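Local coordinates for protein dihydrolipoyl dehydrogenase (Elizabethkingia anophelis NUHP1, PDB 6UZI) that probably oxidises dihydrolipoyl groups on lipoylated proteins with NAD(+), passing electrons through a redox-active disulfide and one bound FAD per subunit, at residues Ser64-Glu69 against Tyr201-Ser206; Lys155-Pro160 against Gly280-Thr285; Pro182-Val187 against Val268-Asp273. All coordinates share one frame; numbering follows the deposited sequence.

Contact 1: residues Ser64-Glu69 against Tyr201-Ser206; sequences SSEHFE and YLRLGS
Arg203 reaches across to Ser65 and Glu66, and its flat end is met in two different ways. With CG anti to the carbonyl carbon (chi1 -56°), the extended chain carries the guanidinium to both. Near the guanidinium edge, though tilted from its plane, Arg203 NH1 donates to Ser65 OG at 3.0 Å; the N-H...O angle of 145° marks a moderately bent bond, and the same hydroxyl also bonds the carbonyl O of Leu61. Over one face sits Glu66 OE1, 3.1 Å above the plane and central to it, with the carboxylate turned 89° from the guanidinium. This is a salt bridge, Glu66 OE1 to Arg203 NE 3.2 Å, but no N-H points at the oxygen, so attraction of charge carries it. Glu69 lies across the aliphatic part of Arg203; its OE1 stays 5.7 Å from Arg203 NE, while OE2 bonds His73.

The contact packs the helix 55-73, which starts at the redox-active Cys55, against the end of 192-203, the helix that follows the glycine-rich turn of the probable NAD domain. That end is closed by a Schellman motif, in which Gly205 has positive phi and Ser206 N bonds Tyr201 O. Phe68 turns the edge of its ring to this helix end: CD2 is 3.2 Å from Arg203 O, which lies in the ring plane. Leu204 CD2 approaches the same ring obliquely, 3.8 Å from Phe68 CD2, and also touches Ser65 CB. Ile80 of the second subunit packs on Phe68, and Trp362 touches both Glu66 and Arg203.

Contact 2: residues Lys155-Pro160 against Gly280-Thr285; sequences KPSSLP and GRRPYT. With FAD (flavin-adenine dinucleotide), chain E.
Lys155 and Arg282 are paired in the two-stranded antiparallel ribbon that runs beside FAD, and Arg281 and Tyr284 belong to the flavin-adenine dinucleotide pocket itself. Two backbone bonds of 2.8 Å, Lys155 N to Arg282 O and Arg282 N to Lys155 O, define the hydrogen-bonded pair. The next pair, Pro156 with Arg281, is non-hydrogen-bonded, and beyond it Ser157 N donates to Gly280 O from above the carbonyl plane, 39° out of it.

The Lys155 side chain runs alongside that of Tyr284, both heading in the same direction. The lysine chain, bent at chi2 (67°), passes over one ring face, with Lys155 CD 3.5 Å from Tyr284 CD2. Its NZ ends 4.0 Å from the Tyr284 ring centroid and only 8° off the normal, a cation-pi contact over the centre of the face. The edge of that ring meets the adenine, Tyr284 CE1 being 3.4 Å from FAD N7A. As in other members of this disulfide oxidoreductase family, the two strands form the connections by which the chain leaves the FAD domain for the NAD domain and comes back. Gly280, just before the returning strand, is a predicted NAD(+)-binding residue.

Arg281 sets its guanidinium as a layer between protein and flavin: the Lys155-Pro156 peptide covers one face, and the methyl C8M of FAD lies over the opposite face, off centre, 3.4 Å from Arg281 NH2. Its NH1 bonds Ser154 OG, which helps hold the group in this orientation, while Arg281 NH2 rests 3.5 Å from Pro156 CG. Arg282 brings its guanidinium edge to Lys155, Arg282 NH1 to Lys155 CB 3.3 Å.

Contact 3: residues Pro182-Val187 against Val268-Asp273; sequences PKHLIV and VVVEGD
Asp273 grips the start of the strand 184-188 with both carboxylate oxygens, and this end of the contact is its tight part. Asp273 OD1 accepts from Lys183 N at 2.9 Å, and Asp273 OD2 from His184 N at 2.8 Å. Both are met on the syn side, Lys183 N nearer the carboxylate plane and His184 N 35° out of it. The aspartate CG stands between its own backbone N and carbonyl carbon (chi1 59°), which turns the carboxylate toward these amides. Asp273 N returns only a weak bond to His184 O, 3.2 Å. Beside it Gly272 lets the backbones close in, its CA 3.4 Å from His184 O.

Here the antiparallel three-stranded sheet ending in strand 267-272 hands over to the parallel, Rossmann-type sheet: directly after Asp273 the chain enters strand 274-277, whose Tyr274 and Leu276 bond the backbone of Ile186. Ile186 fills the angle between the two sheets, with CD1 3.6 Å from Val270 CG1 and lying against the Glu271-Gly272 peptide. The His184 side chain crosses that of Val270 at about a right angle, its ring obliquely placed toward Glu271 O and Val270 CG1, and its NE2 is bonded to Thr209 OG1.

Away from this corner the strands part, their directions 131° from each other. Glu271 is exposed and its side chain starts away from strand 184-188. Even at the tight end, Lys183 is exposed and the end of its side chain leads away, Lys183 NZ 5.2 Å from Asp273 OD1.

In the fold
From the N terminus, residues 64-69 on the helix 55-73 meet 201-206, closing a loop of 131 residues as contact 1. Inside that loop the chain passes 155-160 and 182-187, whose partners come only after 206; contacts 2 and 3 therefore both cross contact 1. Of these two, contact 3 closes first, at 268-273, and lies wholly within the span of contact 2, which ends at 280-285. Contact 1 joins the disulfide-bearing helix to the NAD domain, contact 3 joins two sheets within that domain, and contact 2 ties its two connections to the FAD domain. Contacts 1 and 3, with centres 17 Å apart, touch where Tyr201 packs on Pro182; contact 2 touches neither.

Contact 1: residues Ser64-Glu69 against Tyr201-Ser206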
# COMPACT_ATOMS: atom_id res chain seq x y z
N SER A 64 -0.38 16.31 -4.84
CA SER A 64 -0.52 17.66 -4.32
C SER A 64 -1.99 18.03 -4.13
O SER A 64 -2.35 18.62 -3.10
CB SER A 64 0.18 18.65 -5.25
OG SER A 64 1.57 18.42 -5.27
N SER A 65 -2.85 17.70 -5.10
CA SER A 65 -4.26 18.08 -4.98
C SER A 65 -4.95 17.34 -3.84
O SER A 65 -5.86 17.88 -3.22
CB SER A 65 -5.02 17.82 -6.28
OG SER A 65 -4.96 16.46 -6.65
N GLU A 66 -4.55 16.09 -3.58
CA GLU A 66 -5.15 15.35 -2.47
C GLU A 66 -4.75 15.96 -1.13
O GLU A 66 -5.55 15.98 -0.20
CB GLU A 66 -4.76 13.88 -2.55
CG GLU A 66 -5.40 13.00 -1.48
CD GLU A 66 -6.92 12.99 -1.54
OE1 GLU A 66 -7.47 13.12 -2.65
OE2 GLU A 66 -7.57 12.83 -0.48
N HIS A 67 -3.51 16.44 -1.02
CA HIS A 67 -3.13 17.20 0.17
C HIS A 67 -4.04 18.41 0.35
O HIS A 67 -4.55 18.66 1.45
CB HIS A 67 -1.67 17.66 0.08
CG HIS A 67 -0.67 16.62 0.50
ND1 HIS A 67 -0.80 15.87 1.65
CD2 HIS A 67 0.49 16.21 -0.08
CE1 HIS A 67 0.23 15.05 1.76
NE2 HIS A 67 1.02 15.23 0.73
N PHE A 68 -4.27 19.15 -0.74
CA PHE A 68 -5.17 20.31 -0.69
C PHE A 68 -6.59 19.90 -0.31
O PHE A 68 -7.27 20.62 0.43
CB PHE A 68 -5.16 21.02 -2.05
CG PHE A 68 -6.03 22.25 -2.09
CD1 PHE A 68 -5.61 23.44 -1.53
CD2 PHE A 68 -7.28 22.21 -2.69
CE1 PHE A 68 -6.41 24.58 -1.57
CE2 PHE A 68 -8.09 23.34 -2.73
CZ PHE A 68 -7.65 24.52 -2.17
N GLU A 69 -7.05 18.74 -0.80
CA GLU A 69 -8.38 18.26 -0.44
C GLU A 69 -8.51 18.01 1.05
O GLU A 69 -9.51 18.38 1.67
CB GLU A 69 -8.70 16.98 -1.22
CG GLU A 69 -9.85 16.20 -0.62
CD GLU A 69 -11.21 16.77 -0.99
OE1 GLU A 69 -11.31 17.44 -2.05
OE2 GLU A 69 -12.16 16.55 -0.22
N TYR A 201 -8.29 18.64 -10.52
CA TYR A 201 -8.83 19.99 -10.49
C TYR A 201 -10.14 20.07 -9.71
O TYR A 201 -10.45 21.13 -9.15
CB TYR A 201 -8.98 20.52 -11.92
CG TYR A 201 -7.64 20.73 -12.59
CD1 TYR A 201 -7.18 19.86 -13.59
CD2 TYR A 201 -6.82 21.78 -12.21
CE1 TYR A 201 -5.94 20.05 -14.19
CE2 TYR A 201 -5.58 21.97 -12.81
CZ TYR A 201 -5.15 21.10 -13.79
OH TYR A 201 -3.93 21.31 -14.38
N LEU A 202 -10.90 18.98 -9.63
CA LEU A 202 -12.05 18.95 -8.73
C LEU A 202 -11.62 19.28 -7.31
O LEU A 202 -12.23 20.11 -6.64
CB LEU A 202 -12.73 17.58 -8.77
CG LEU A 202 -13.91 17.43 -7.81
CD1 LEU A 202 -15.15 18.12 -8.33
CD2 LEU A 202 -14.20 15.96 -7.57
N ARG A 203 -10.53 18.67 -6.86
CA ARG A 203 -10.00 18.94 -5.53
C ARG A 203 -9.57 20.40 -5.40
O ARG A 203 -9.77 21.02 -4.35
CB ARG A 203 -8.83 18.01 -5.24
CG ARG A 203 -9.15 16.52 -5.37
CD ARG A 203 -7.88 15.68 -5.38
NE ARG A 203 -8.13 14.25 -5.58
CZ ARG A 203 -7.18 13.34 -5.78
NH1 ARG A 203 -5.90 13.70 -5.80
NH2 ARG A 203 -7.50 12.06 -5.93
N LEU A 204 -9.00 20.97 -6.46
CA LEU A 204 -8.47 22.34 -6.41
C LEU A 204 -9.54 23.41 -6.56
O LEU A 204 -9.19 24.60 -6.64
CB LEU A 204 -7.41 22.54 -7.49
CG LEU A 204 -6.14 21.69 -7.44
CD1 LEU A 204 -5.15 22.20 -8.47
CD2 LEU A 204 -5.52 21.66 -6.05
N GLY A 205 -10.82 23.05 -6.61
CA GLY A 205 -11.90 24.03 -6.65
C GLY A 205 -12.72 24.03 -7.92
O GLY A 205 -13.75 24.72 -7.96
N SER A 206 -12.30 23.33 -8.97
CA SER A 206 -13.03 23.36 -10.23
C SER A 206 -14.35 22.61 -10.12
O SER A 206 -14.50 21.67 -9.33
CB SER A 206 -12.21 22.73 -11.37
OG SER A 206 -11.06 23.49 -11.69

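Contact 2: residues Lys155-Pro160 against Gly280-Thr285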
# COMPACT_ATOMS: atom_id res chain seq x y z
N LYS A 155 0.03 8.11 -29.14
CA LYS A 155 -0.29 9.53 -29.10
C LYS A 155 -1.73 9.66 -28.65
O LYS A 155 -2.49 8.69 -28.68
CB LYS A 155 -0.08 10.18 -30.48
CG LYS A 155 0.96 11.32 -30.49
CD LYS A 155 2.39 10.85 -30.23
CE LYS A 155 3.41 11.97 -30.45
NZ LYS A 155 4.81 11.51 -30.23
N PRO A 156 -2.13 10.84 -28.17
CA PRO A 156 -3.53 11.02 -27.78
C PRO A 156 -4.47 10.84 -28.96
O PRO A 156 -4.21 11.32 -30.07
CB PRO A 156 -3.56 12.46 -27.25
CG PRO A 156 -2.14 12.70 -26.78
CD PRO A 156 -1.31 12.02 -27.83
N SER A 157 -5.56 10.10 -28.74
CA SER A 157 -6.65 10.12 -29.70
C SER A 157 -7.43 11.42 -29.56
O SER A 157 -7.30 12.16 -28.58
CB SER A 157 -7.64 8.96 -29.53
OG SER A 157 -7.15 7.74 -30.07
N SER A 158 -8.23 11.70 -30.57
CA SER A 158 -9.15 12.81 -30.49
C SER A 158 -10.34 12.51 -31.38
O SER A 158 -10.46 11.42 -31.95
CB SER A 158 -8.47 14.13 -30.84
OG SER A 158 -9.32 15.22 -30.49
N LEU A 159 -11.24 13.48 -31.48
CA LEU A 159 -12.36 13.35 -32.39
C LEU A 159 -12.17 14.32 -33.54
O LEU A 159 -11.76 15.47 -33.33
CB LEU A 159 -13.67 13.67 -31.66
CG LEU A 159 -13.94 12.87 -30.38
CD1 LEU A 159 -15.26 13.28 -29.78
CD2 LEU A 159 -13.91 11.37 -30.62
N PRO A 160 -12.48 13.90 -34.77
CA PRO A 160 -12.16 14.73 -35.94
C PRO A 160 -12.76 16.12 -35.92
O PRO A 160 -12.18 17.04 -36.51
CB PRO A 160 -12.68 13.90 -37.11
CG PRO A 160 -12.62 12.47 -36.60
CD PRO A 160 -12.98 12.57 -35.15
N GLY A 280 -9.06 8.35 -25.40
CA GLY A 280 -8.25 7.16 -25.57
C GLY A 280 -6.87 7.50 -26.11
O GLY A 280 -6.51 8.66 -26.29
N ARG A 281 -6.11 6.44 -26.36
CA ARG A 281 -4.76 6.55 -26.90
C ARG A 281 -4.64 5.73 -28.17
O ARG A 281 -5.29 4.69 -28.33
CB ARG A 281 -3.73 6.10 -25.87
CG ARG A 281 -3.94 6.72 -24.50
CD ARG A 281 -3.15 7.99 -24.36
NE ARG A 281 -1.74 7.78 -24.68
CZ ARG A 281 -0.87 8.77 -24.85
NH1 ARG A 281 0.39 8.49 -25.16
NH2 ARG A 281 -1.26 10.03 -24.72
N ARG A 282 -3.82 6.21 -29.09
CA ARG A 282 -3.68 5.66 -30.41
C ARG A 282 -2.23 5.26 -30.66
O ARG A 282 -1.33 6.05 -30.36
CB ARG A 282 -4.14 6.76 -31.40
CG ARG A 282 -4.20 6.48 -32.87
CD ARG A 282 -4.17 7.82 -33.61
NE ARG A 282 -2.97 8.59 -33.25
CZ ARG A 282 -1.94 8.82 -34.07
NH1 ARG A 282 -0.89 9.51 -33.64
NH2 ARG A 282 -1.97 8.38 -35.32
N PRO A 283 -1.96 4.08 -31.24
CA PRO A 283 -0.56 3.70 -31.49
C PRO A 283 0.10 4.67 -32.46
O PRO A 283 -0.53 5.16 -33.39
CB PRO A 283 -0.67 2.29 -32.07
CG PRO A 283 -2.05 2.22 -32.63
CD PRO A 283 -2.90 3.05 -31.70
N TYR A 284 1.38 4.95 -32.22
CA TYR A 284 2.10 5.97 -32.97
C TYR A 284 3.16 5.31 -33.84
O TYR A 284 4.03 4.59 -33.33
CB TYR A 284 2.74 6.98 -32.01
CG TYR A 284 3.47 8.10 -32.73
CD1 TYR A 284 4.85 8.10 -32.84
CD2 TYR A 284 2.76 9.15 -33.31
CE1 TYR A 284 5.50 9.12 -33.50
CE2 TYR A 284 3.41 10.16 -33.98
CZ TYR A 284 4.78 10.15 -34.06
OH TYR A 284 5.44 11.16 -34.73
N THR A 285 3.07 5.53 -35.16
CA THR A 285 4.06 5.02 -36.09
C THR A 285 4.46 6.04 -37.15
O THR A 285 5.18 5.68 -38.10
CB THR A 285 3.55 3.74 -36.78
OG1 THR A 285 2.20 3.92 -37.21
CG2 THR A 285 3.61 2.56 -35.81
PA FAD E . 5.81 5.74 -25.09
O1A FAD E . 5.93 6.01 -23.64
O2A FAD E . 4.42 6.19 -25.56
O5B FAD E . 6.85 6.66 -25.87
C5B FAD E . 7.59 6.07 -26.95
C4B FAD E . 8.64 7.05 -27.40
O4B FAD E . 8.97 6.82 -28.78
C3B FAD E . 8.26 8.54 -27.29
O3B FAD E . 9.14 9.16 -26.35
C2B FAD E . 8.51 9.10 -28.70
O2B FAD E . 9.11 10.39 -28.68
C1B FAD E . 9.43 8.04 -29.31
N9A FAD E . 9.37 7.94 -30.76
C8A FAD E . 8.26 7.70 -31.53
N7A FAD E . 8.51 7.59 -32.81
C5A FAD E . 9.89 7.77 -32.89
C6A FAD E . 10.77 7.77 -33.98
N6A FAD E . 10.41 7.52 -35.24
N1A FAD E . 12.08 7.99 -33.72
C2A FAD E . 12.46 8.20 -32.46
N3A FAD E . 11.71 8.22 -31.35
C4A FAD E . 10.42 8.00 -31.64
N1 FAD E . 0.22 4.05 -17.85
C2 FAD E . 0.32 3.37 -16.68
O2 FAD E . 0.70 2.20 -16.65
N3 FAD E . 0.01 4.01 -15.49
C4 FAD E . -0.40 5.32 -15.36
O4 FAD E . -0.64 5.78 -14.24
C4X FAD E . -0.51 6.03 -16.60
N5 FAD E . -0.86 7.28 -16.57
C5X FAD E . -0.90 7.97 -17.77
C6 FAD E . -1.22 9.33 -17.75
C7 FAD E . -1.21 10.08 -18.91
C7M FAD E . -1.54 11.55 -18.85
C8 FAD E . -0.87 9.47 -20.14
C8M FAD E . -0.79 10.28 -21.41
C9 FAD E . -0.57 8.11 -20.16
C9A FAD E . -0.58 7.36 -19.00
N10 FAD E . -0.22 6.00 -18.99
C10 FAD E . -0.17 5.31 -17.81
C1' FAD E . 0.14 5.31 -20.23
C2' FAD E . 1.64 5.21 -20.42
O2' FAD E . 2.21 6.50 -20.71
C3' FAD E . 2.00 4.22 -21.53
O3' FAD E . 1.22 3.04 -21.39
C4' FAD E . 3.48 3.84 -21.53
O4' FAD E . 4.25 5.05 -21.56
C5' FAD E . 3.87 2.92 -22.67
O5' FAD E . 5.03 3.53 -23.26
P FAD E . 5.90 2.87 -24.47
O1P FAD E . 7.29 2.47 -24.11
O2P FAD E . 5.18 1.78 -25.24
O3P FAD E . 5.92 4.18 -25.40

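Contact 3: residues Pro182-Val187 against Val268-Asp273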
# COMPACT_ATOMS: atom_id res chain seq x y z
N PRO A 182 -9.21 25.71 -13.32
CA PRO A 182 -10.41 25.99 -14.12
C PRO A 182 -11.62 26.27 -13.24
O PRO A 182 -11.79 25.68 -12.17
CB PRO A 182 -10.61 24.71 -14.94
CG PRO A 182 -9.26 24.09 -14.99
CD PRO A 182 -8.63 24.40 -13.66
N LYS A 183 -12.49 27.18 -13.71
CA LYS A 183 -13.76 27.37 -13.03
C LYS A 183 -14.69 26.20 -13.30
O LYS A 183 -15.28 25.64 -12.37
CB LYS A 183 -14.39 28.69 -13.46
CG LYS A 183 -13.54 29.89 -13.10
CD LYS A 183 -14.26 31.21 -13.35
CE LYS A 183 -14.47 31.49 -14.83
NZ LYS A 183 -14.81 32.92 -15.05
N HIS A 184 -14.78 25.77 -14.56
CA HIS A 184 -15.59 24.61 -14.92
C HIS A 184 -14.84 23.82 -15.99
O HIS A 184 -14.76 24.26 -17.14
CB HIS A 184 -16.97 25.03 -15.42
CG HIS A 184 -17.90 23.88 -15.67
ND1 HIS A 184 -19.17 24.05 -16.16
CD2 HIS A 184 -17.74 22.55 -15.46
CE1 HIS A 184 -19.76 22.87 -16.26
NE2 HIS A 184 -18.91 21.95 -15.84
N LEU A 185 -14.31 22.66 -15.61
CA LEU A 185 -13.58 21.80 -16.54
C LEU A 185 -14.54 20.76 -17.09
O LEU A 185 -15.19 20.03 -16.33
CB LEU A 185 -12.40 21.11 -15.85
CG LEU A 185 -11.63 20.08 -16.68
CD1 LEU A 185 -10.91 20.75 -17.84
CD2 LEU A 185 -10.64 19.29 -15.82
N ILE A 186 -14.65 20.70 -18.42
CA ILE A 186 -15.43 19.68 -19.10
C ILE A 186 -14.48 18.60 -19.58
O ILE A 186 -13.42 18.90 -20.16
CB ILE A 186 -16.23 20.27 -20.28
CG1 ILE A 186 -17.13 21.40 -19.80
CG2 ILE A 186 -17.10 19.20 -20.93
CD1 ILE A 186 -17.83 22.11 -20.94
N VAL A 187 -14.81 17.34 -19.33
CA VAL A 187 -14.03 16.21 -19.80
C VAL A 187 -14.87 15.47 -20.85
O VAL A 187 -15.99 15.05 -20.56
CB VAL A 187 -13.62 15.27 -18.66
CG1 VAL A 187 -12.85 14.07 -19.20
CG2 VAL A 187 -12.79 16.00 -17.63
N VAL A 268 -28.22 18.37 -25.72
CA VAL A 268 -27.49 18.66 -24.49
C VAL A 268 -26.45 19.73 -24.77
O VAL A 268 -25.76 19.69 -25.80
CB VAL A 268 -26.83 17.39 -23.94
CG1 VAL A 268 -26.04 17.70 -22.69
CG2 VAL A 268 -27.89 16.31 -23.68
N VAL A 269 -26.32 20.70 -23.86
CA VAL A 269 -25.33 21.77 -23.98
C VAL A 269 -24.59 21.91 -22.66
O VAL A 269 -25.23 22.05 -21.61
CB VAL A 269 -25.98 23.11 -24.37
CG1 VAL A 269 -24.94 24.21 -24.41
CG2 VAL A 269 -26.68 23.01 -25.72
N VAL A 270 -23.26 21.89 -22.71
CA VAL A 270 -22.41 22.08 -21.54
C VAL A 270 -21.39 23.16 -21.85
O VAL A 270 -20.73 23.12 -22.89
CB VAL A 270 -21.69 20.78 -21.11
CG1 VAL A 270 -21.08 20.97 -19.74
CG2 VAL A 270 -22.63 19.60 -21.09
N GLU A 271 -21.25 24.12 -20.93
CA GLU A 271 -20.33 25.22 -21.10
C GLU A 271 -19.32 25.21 -19.96
O GLU A 271 -19.68 24.99 -18.80
CB GLU A 271 -21.07 26.56 -21.12
CG GLU A 271 -21.72 26.90 -22.46
CD GLU A 271 -22.31 28.29 -22.50
OE1 GLU A 271 -22.84 28.74 -21.46
OE2 GLU A 271 -22.27 28.94 -23.57
N GLY A 272 -18.06 25.42 -20.30
CA GLY A 272 -17.00 25.56 -19.33
C GLY A 272 -15.95 26.51 -19.86
O GLY A 272 -16.05 27.02 -20.98
N ASP A 273 -14.95 26.79 -19.02
CA ASP A 273 -13.83 27.61 -19.45
C ASP A 273 -12.62 26.77 -19.86
O ASP A 273 -11.63 27.34 -20.35
CB ASP A 273 -13.45 28.60 -18.34
CG ASP A 273 -13.07 27.91 -17.05
OD1 ASP A 273 -12.29 28.50 -16.27
OD2 ASP A 273 -13.55 26.78 -16.82